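Local coordinates for D-alanyl-D-alanine carboxypeptidase (Penicillin binding protein) family protein (Francisella tularensis subsp. tularensis, PDB 6OSU) that probably removes the C-terminal D-alanyl residue from sugar-peptide cell wall precursors, as a serine-type carboxypeptidase of the penicillin-binding protein family, at residues W40-Y45 with I50-N55; I73-I78 with Y188-A193; A293-E298 with Y323-Y328. All blocks are in the same frame, centred on the assembly; numbering follows the deposited sequence.

Contact 1 (W40-Y45 with I50-N55); sequences WVTMDY and IVSEKN
The indole of Trp40 lies flat along strand 50-54, with Lys54 and the backbone of Glu53 against one of its faces. Lys54 CB stands 3.5 Å from the centroid of the Trp40 six-membered ring, almost on the ring normal, a CH-pi contact; from CB the lysine chain runs out past the rim, with CE beside Trp40 CZ3 (3.5 Å). At the ring's edge, Trp40 NE1 donates to Ser52 OG at 3.1 Å, the hydroxyl oxygen lying 16° out of the ring plane. The chi1 of Trp40 (77°) sets CG between the backbone N and the carbonyl carbon, which lays the indole over the neighbouring strand. Leu320 of helix 310-327 packs on Trp40, Thr42 and Ser52, so this side of the sheet is covered by that helix.

The opposite face of the sheet carries Val41, Met43, Ile50 and Glu53. Val41 CG2 sits 3.9 Å from Ile50 CG2, the two side chains crossing at about a right angle, and Met43 CE reaches Ile50 CG1; Ala176 and Ala180 of helix 176-189 pack on Val41.

Backbone bonds tie the strands together. Trp40 and Lys54 exchange a reciprocal pair, whereas Thr42 N donates to Ser52 O (2.7 Å) and Thr42 O receives Val51 N (3.0 Å). Thr42 thus faces both Val51 and Ser52, a beta bulge that shifts the register by one before Met43 pairs with Ile50. Thr42 CG2 packs against Val51 CG2, and Thr42 OG1 is hydrogen-bonded to Ser302 OG of strand 298-307. The whole is an antiparallel beta hairpin with a beta bulge, forming one margin of the five-stranded sheet in the penicillin-binding, beta-lactamase-like fold.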
# COMPACT_ATOMS: atom_id res chain seq x y z
N TRP A 40 -2.17 12.78 5.90
CA TRP A 40 -2.39 11.82 4.82
C TRP A 40 -1.13 11.71 3.98
O TRP A 40 -0.24 12.56 4.05
CB TRP A 40 -3.58 12.20 3.94
CG TRP A 40 -3.31 13.31 2.97
CD1 TRP A 40 -2.63 13.23 1.79
CD2 TRP A 40 -3.75 14.68 3.08
NE1 TRP A 40 -2.59 14.46 1.17
CE2 TRP A 40 -3.27 15.36 1.95
CE3 TRP A 40 -4.48 15.38 4.04
CZ2 TRP A 40 -3.52 16.72 1.74
CZ3 TRP A 40 -4.72 16.73 3.83
CH2 TRP A 40 -4.24 17.38 2.69
N VAL A 41 -1.08 10.65 3.17
CA VAL A 41 -0.02 10.46 2.19
C VAL A 41 -0.56 9.59 1.06
O VAL A 41 -1.36 8.69 1.29
CB VAL A 41 1.25 9.85 2.82
CG1 VAL A 41 1.01 8.39 3.20
CG2 VAL A 41 2.44 9.97 1.87
N THR A 42 -0.13 9.89 -0.17
CA THR A 42 -0.43 9.07 -1.33
C THR A 42 0.87 8.73 -2.02
O THR A 42 1.65 9.64 -2.36
CB THR A 42 -1.38 9.78 -2.30
OG1 THR A 42 -2.55 10.24 -1.60
CG2 THR A 42 -1.82 8.83 -3.42
N MET A 43 1.11 7.45 -2.24
CA MET A 43 2.38 6.96 -2.76
C MET A 43 2.14 5.99 -3.90
O MET A 43 1.22 5.16 -3.84
CB MET A 43 3.20 6.29 -1.65
CG MET A 43 4.35 5.43 -2.13
SD MET A 43 5.13 4.51 -0.79
CE MET A 43 5.78 5.86 0.20
N ASP A 44 2.95 6.10 -4.95
CA ASP A 44 2.92 5.13 -6.04
C ASP A 44 3.67 3.87 -5.63
O ASP A 44 4.72 3.93 -4.99
CB ASP A 44 3.51 5.72 -7.32
CG ASP A 44 3.59 4.71 -8.44
OD1 ASP A 44 4.64 4.04 -8.58
OD2 ASP A 44 2.59 4.56 -9.18
N TYR A 45 3.13 2.71 -6.02
CA TYR A 45 3.64 1.45 -5.51
C TYR A 45 4.98 1.09 -6.15
O TYR A 45 5.92 0.69 -5.45
CB TYR A 45 2.61 0.34 -5.74
CG TYR A 45 3.19 -1.04 -5.55
CD1 TYR A 45 3.58 -1.49 -4.29
CD2 TYR A 45 3.35 -1.90 -6.63
CE1 TYR A 45 4.11 -2.75 -4.12
CE2 TYR A 45 3.88 -3.16 -6.47
CZ TYR A 45 4.26 -3.58 -5.21
OH TYR A 45 4.79 -4.84 -5.04
N ILE A 50 6.03 9.82 -3.73
CA ILE A 50 4.93 10.45 -3.02
C ILE A 50 4.38 11.56 -3.90
O ILE A 50 5.12 12.47 -4.29
CB ILE A 50 5.38 10.99 -1.66
CG1 ILE A 50 5.84 9.83 -0.76
CG2 ILE A 50 4.28 11.82 -1.01
CD1 ILE A 50 6.67 10.28 0.42
N VAL A 51 3.09 11.49 -4.21
CA VAL A 51 2.45 12.48 -5.08
C VAL A 51 1.57 13.45 -4.33
O VAL A 51 1.17 14.48 -4.91
CB VAL A 51 1.65 11.80 -6.21
CG1 VAL A 51 2.56 10.91 -7.04
CG2 VAL A 51 0.48 11.00 -5.63
N SER A 52 1.24 13.18 -3.07
CA SER A 52 0.38 14.04 -2.27
C SER A 52 0.55 13.65 -0.81
O SER A 52 0.58 12.46 -0.48
CB SER A 52 -1.09 13.90 -2.70
OG SER A 52 -1.94 14.69 -1.88
N GLU A 53 0.67 14.66 0.06
CA GLU A 53 0.79 14.38 1.49
C GLU A 53 0.62 15.67 2.28
O GLU A 53 0.93 16.76 1.79
CB GLU A 53 2.14 13.73 1.83
CG GLU A 53 3.36 14.61 1.57
CD GLU A 53 3.72 15.50 2.75
OE1 GLU A 53 4.56 16.41 2.58
OE2 GLU A 53 3.17 15.30 3.85
N LYS A 54 0.11 15.53 3.50
CA LYS A 54 0.15 16.58 4.51
C LYS A 54 0.51 15.96 5.84
O LYS A 54 -0.07 14.93 6.22
CB LYS A 54 -1.18 17.34 4.62
CG LYS A 54 -1.17 18.41 5.72
CD LYS A 54 -2.40 19.31 5.68
CE LYS A 54 -3.57 18.72 6.46
NZ LYS A 54 -4.72 19.66 6.53
N ASN A 55 1.48 16.56 6.54
CA ASN A 55 1.88 16.13 7.88
C ASN A 55 2.25 14.65 7.91
O ASN A 55 2.01 13.95 8.89
CB ASN A 55 0.77 16.43 8.90
CG ASN A 55 0.50 17.91 9.05
OD1 ASN A 55 1.43 18.71 9.17
ND2 ASN A 55 -0.77 18.28 9.05

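Contact 2 (I73-I78 with Y188-A193); sequences IVASEI and YNFPEA
Apolar packing joins Ala75 to Phe190 and Ala193. The methyl CB of Ala75 points at the loop after helix 176-189 and lies 3.5 Å from Phe190 CG; it also meets Ala193 CB at 3.8 Å, in the short, weakly bonded helical turn that follows.

The aromatic part of the contact is a CH-pi interaction. Ala75 CB sits 3.7 Å from the centroid of the Phe190 ring, 22° off the normal, and is therefore displaced from the ring centre toward Phe190 CG. Further out, the ring runs along the helix to Ser76: Ser76 CA lies 3.5 Å from Phe190 CZ, with Ser76 CB close beside it. Phe190 has chi1 -45°, with CG anti to its carbonyl carbon, which brings the ring to helix 66-79. Asn189 CB lies over the centre of the opposite face, so the ring is held between its own neighbour in sequence and the helix, and Tyr72 adds an edge-to-face ring contact.

Lys79 NZ is hydrogen-bonded to Asn189 O beside the helix end. The CA atoms of Ala75 and Ala193 are 6.2 Å apart, an approach consistent with two methyl side chains. The arrangement is a packing of helix 66-79 against the end of helix 176-189 and the turn after it, in the largely helical part of the peptidase S11 fold.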
# COMPACT_ATOMS: atom_id res chain seq x y z
N ILE A 73 3.91 -9.78 9.94
CA ILE A 73 4.80 -10.77 10.52
C ILE A 73 4.26 -12.18 10.30
O ILE A 73 5.03 -13.13 10.09
CB ILE A 73 5.01 -10.46 12.01
CG1 ILE A 73 5.87 -9.20 12.16
CG2 ILE A 73 5.62 -11.64 12.73
CD1 ILE A 73 5.95 -8.67 13.57
N VAL A 74 2.94 -12.34 10.32
CA VAL A 74 2.34 -13.65 10.07
C VAL A 74 2.67 -14.13 8.66
O VAL A 74 3.04 -15.29 8.45
CB VAL A 74 0.81 -13.60 10.30
CG1 VAL A 74 0.16 -14.92 9.87
CG2 VAL A 74 0.50 -13.29 11.76
N ALA A 75 2.54 -13.24 7.67
CA ALA A 75 2.88 -13.61 6.30
C ALA A 75 4.35 -13.99 6.17
O ALA A 75 4.69 -14.94 5.46
CB ALA A 75 2.54 -12.47 5.35
N SER A 76 5.22 -13.25 6.86
CA SER A 76 6.66 -13.52 6.79
C SER A 76 6.99 -14.90 7.34
O SER A 76 7.82 -15.62 6.76
CB SER A 76 7.42 -12.44 7.56
OG SER A 76 8.71 -12.90 7.93
N GLU A 77 6.36 -15.30 8.44
CA GLU A 77 6.63 -16.63 8.99
C GLU A 77 6.10 -17.73 8.08
O GLU A 77 6.70 -18.81 8.01
CB GLU A 77 6.03 -16.74 10.39
CG GLU A 77 6.76 -15.90 11.42
CD GLU A 77 8.24 -16.21 11.48
OE1 GLU A 77 8.60 -17.37 11.81
OE2 GLU A 77 9.06 -15.31 11.18
N ILE A 78 4.99 -17.49 7.38
CA ILE A 78 4.50 -18.46 6.41
C ILE A 78 5.48 -18.59 5.26
O ILE A 78 5.87 -19.69 4.87
CB ILE A 78 3.09 -18.08 5.92
CG1 ILE A 78 2.09 -18.10 7.08
CG2 ILE A 78 2.65 -19.01 4.81
CD1 ILE A 78 0.73 -17.57 6.70
N TYR A 188 4.59 -6.09 -1.82
CA TYR A 188 5.71 -6.63 -2.58
C TYR A 188 6.13 -8.00 -2.08
O TYR A 188 6.29 -8.93 -2.87
CB TYR A 188 6.88 -5.64 -2.52
CG TYR A 188 8.14 -6.14 -3.17
CD1 TYR A 188 8.27 -6.12 -4.56
CD2 TYR A 188 9.19 -6.62 -2.42
CE1 TYR A 188 9.42 -6.58 -5.17
CE2 TYR A 188 10.35 -7.08 -3.01
CZ TYR A 188 10.46 -7.06 -4.39
OH TYR A 188 11.61 -7.52 -4.99
N ASN A 189 6.29 -8.15 -0.77
CA ASN A 189 6.84 -9.39 -0.23
C ASN A 189 5.79 -10.48 -0.08
O ASN A 189 6.13 -11.67 -0.16
CB ASN A 189 7.50 -9.12 1.12
CG ASN A 189 8.78 -8.30 0.99
OD1 ASN A 189 8.81 -7.12 1.34
ND2 ASN A 189 9.83 -8.92 0.48
N PHE A 190 4.52 -10.13 0.12
CA PHE A 190 3.48 -11.10 0.44
C PHE A 190 2.24 -10.87 -0.41
O PHE A 190 1.18 -10.50 0.09
CB PHE A 190 3.14 -11.03 1.93
CG PHE A 190 4.35 -10.97 2.82
CD1 PHE A 190 5.28 -12.00 2.81
CD2 PHE A 190 4.56 -9.89 3.66
CE1 PHE A 190 6.39 -11.95 3.62
CE2 PHE A 190 5.67 -9.84 4.48
CZ PHE A 190 6.59 -10.87 4.46
N PRO A 191 2.34 -11.12 -1.72
CA PRO A 191 1.17 -10.89 -2.59
C PRO A 191 0.00 -11.83 -2.32
O PRO A 191 -1.15 -11.42 -2.47
CB PRO A 191 1.73 -11.09 -4.00
CG PRO A 191 2.92 -11.95 -3.81
CD PRO A 191 3.51 -11.58 -2.49
N GLU A 192 0.26 -13.08 -1.91
CA GLU A 192 -0.85 -13.99 -1.62
C GLU A 192 -1.58 -13.58 -0.35
O GLU A 192 -2.82 -13.49 -0.34
CB GLU A 192 -0.34 -15.42 -1.50
CG GLU A 192 -1.31 -16.34 -0.77
CD GLU A 192 -1.63 -17.61 -1.54
OE1 GLU A 192 -0.72 -18.15 -2.20
OE2 GLU A 192 -2.79 -18.06 -1.48
N ALA A 193 -0.84 -13.33 0.73
CA ALA A 193 -1.48 -12.89 1.97
C ALA A 193 -2.21 -11.58 1.79
O ALA A 193 -3.24 -11.34 2.43
CB ALA A 193 -0.44 -12.76 3.08

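Contact 3 (A293-E298 with Y323-Y328); sequences AKQDGE and YALSKY
Leu325 packs on Ala293 and Gln295 where helix 310-327 lies against the antiparallel sheet of the beta-lactamase-like fold, at the hairpin formed by strands 288-295 and 298-307. The hairpin reverses through a type I' turn from Gln295 to Glu298, with Gln295 N bonded to Glu298 O.

In the tight part the two methyls of Leu325 rest on the hairpin, CD1 on Ala293 and CD2 by Glu298. Leu325 CD1 packs against Ala293 CB at 3.9 Å, and Phe271 and Phe300 also touch the leucine. A chi1 of -73° carries CG of Leu325 to the side opposite the carbonyl carbon, leaving the branch directed at the hairpin although CB itself points along it.

The looser side is made by Gln295, which crosses Leu325 at about a right angle. Its OE1 only grazes Leu325 CD1 at 3.8 Å, while NE2 has a weak hydrogen bond to Asp272 O. Beyond it the turn residues Asp296 and Gly297 are exposed, as is Ser326 on the helix.

Glu298 is buried, and its carboxylate turns to a salt bridge with Arg46 through OE1. Its closest approach to the helix is through the backbone, Leu325 CD2 lying 3.3 Å from Glu298 O.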
# COMPACT_ATOMS: atom_id res chain seq x y z
N ALA A 293 -5.44 1.08 -4.46
CA ALA A 293 -6.27 0.88 -5.64
C ALA A 293 -5.36 0.73 -6.85
O ALA A 293 -4.36 1.43 -6.98
CB ALA A 293 -7.25 2.04 -5.85
N LYS A 294 -5.73 -0.18 -7.75
CA LYS A 294 -4.97 -0.46 -8.96
C LYS A 294 -5.87 -0.25 -10.17
O LYS A 294 -7.02 -0.72 -10.17
CB LYS A 294 -4.42 -1.89 -8.94
CG LYS A 294 -3.49 -2.22 -10.09
CD LYS A 294 -2.84 -3.58 -9.90
CE LYS A 294 -1.72 -3.81 -10.92
NZ LYS A 294 -1.08 -5.14 -10.77
N GLN A 295 -5.36 0.45 -11.17
CA GLN A 295 -6.11 0.65 -12.42
C GLN A 295 -5.11 0.69 -13.56
O GLN A 295 -4.32 1.63 -13.67
CB GLN A 295 -6.94 1.93 -12.36
CG GLN A 295 -8.34 1.72 -11.83
CD GLN A 295 -9.12 3.01 -11.68
OE1 GLN A 295 -8.63 4.09 -12.01
NE2 GLN A 295 -10.34 2.91 -11.18
N ASP A 296 -5.15 -0.35 -14.40
CA ASP A 296 -4.28 -0.46 -15.57
C ASP A 296 -2.80 -0.41 -15.16
O ASP A 296 -2.04 0.47 -15.57
CB ASP A 296 -4.61 0.60 -16.62
CG ASP A 296 -3.90 0.38 -17.94
OD1 ASP A 296 -3.13 1.26 -18.37
OD2 ASP A 296 -4.11 -0.70 -18.54
N GLY A 297 -2.41 -1.38 -14.34
CA GLY A 297 -1.03 -1.58 -13.97
C GLY A 297 -0.49 -0.55 -12.99
O GLY A 297 0.63 -0.69 -12.47
N GLU A 298 -1.27 0.49 -12.73
CA GLU A 298 -0.86 1.59 -11.87
C GLU A 298 -1.56 1.47 -10.52
O GLU A 298 -2.78 1.65 -10.42
CB GLU A 298 -1.17 2.93 -12.54
CG GLU A 298 -0.62 4.15 -11.82
CD GLU A 298 0.85 4.40 -12.13
OE1 GLU A 298 1.51 3.52 -12.71
OE2 GLU A 298 1.35 5.49 -11.77
N TYR A 323 -7.48 11.11 -7.47
CA TYR A 323 -6.59 12.17 -7.91
C TYR A 323 -5.27 11.60 -8.45
O TYR A 323 -4.79 12.03 -9.50
CB TYR A 323 -6.35 13.14 -6.75
CG TYR A 323 -5.20 14.11 -6.92
CD1 TYR A 323 -5.35 15.28 -7.64
CD2 TYR A 323 -3.97 13.86 -6.31
CE1 TYR A 323 -4.30 16.18 -7.78
CE2 TYR A 323 -2.92 14.74 -6.44
CZ TYR A 323 -3.09 15.90 -7.18
OH TYR A 323 -2.04 16.78 -7.30
N ALA A 324 -4.70 10.62 -7.74
CA ALA A 324 -3.43 10.04 -8.18
C ALA A 324 -3.61 9.20 -9.44
O ALA A 324 -2.79 9.29 -10.37
CB ALA A 324 -2.82 9.20 -7.06
N LEU A 325 -4.67 8.40 -9.50
CA LEU A 325 -4.84 7.47 -10.62
C LEU A 325 -5.17 8.19 -11.92
O LEU A 325 -4.87 7.67 -13.00
CB LEU A 325 -5.93 6.45 -10.29
CG LEU A 325 -5.58 5.37 -9.26
CD1 LEU A 325 -6.84 4.73 -8.71
CD2 LEU A 325 -4.67 4.33 -9.88
N SER A 326 -5.78 9.37 -11.85
CA SER A 326 -6.24 10.06 -13.04
C SER A 326 -5.31 11.18 -13.51
O SER A 326 -5.48 11.66 -14.64
CB SER A 326 -7.64 10.65 -12.81
OG SER A 326 -7.58 11.71 -11.87
N LYS A 327 -4.35 11.61 -12.69
CA LYS A 327 -3.49 12.72 -13.07
C LYS A 327 -2.02 12.35 -13.16
O LYS A 327 -1.21 13.20 -13.56
CB LYS A 327 -3.67 13.88 -12.08
CG LYS A 327 -5.11 14.34 -11.97
CD LYS A 327 -5.22 15.83 -11.72
CE LYS A 327 -6.56 16.35 -12.22
NZ LYS A 327 -6.70 16.15 -13.70
N TYR A 328 -1.63 11.12 -12.83
CA TYR A 328 -0.23 10.74 -12.77
C TYR A 328 0.02 9.52 -13.65
O TYR A 328 -0.89 8.93 -14.23
CB TYR A 328 0.21 10.48 -11.33
CG TYR A 328 0.42 11.76 -10.55
CD1 TYR A 328 1.67 12.36 -10.51
CD2 TYR A 328 -0.63 12.38 -9.89
CE1 TYR A 328 1.88 13.53 -9.81
CE2 TYR A 328 -0.43 13.55 -9.18
CZ TYR A 328 0.83 14.13 -9.15
OH TYR A 328 1.03 15.29 -8.46

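In the fold
Along the chain the contacts come in series, 1, then 2, then 3. Contacts 1 and 3 share the five-stranded antiparallel sheet, their centres about 13 Å apart, and touch directly: Thr42 and Val51 both pack on Ala324 of helix 310-327, and the carboxylates of Asp44 and Glu298 come close, with Arg46 paired to Glu298. Contact 2 belongs to the helical region, its centre about 24 Å from that of contact 1 and 25 Å from that of contact 3. Helix 176-189 spans the gap to contact 1, packing on Val41 and meeting Tyr45 through Tyr188. All three lie away from the predicted active-site residues; contact 3 packs helix 310-327 on the sheet, and contact 2 packs helices together.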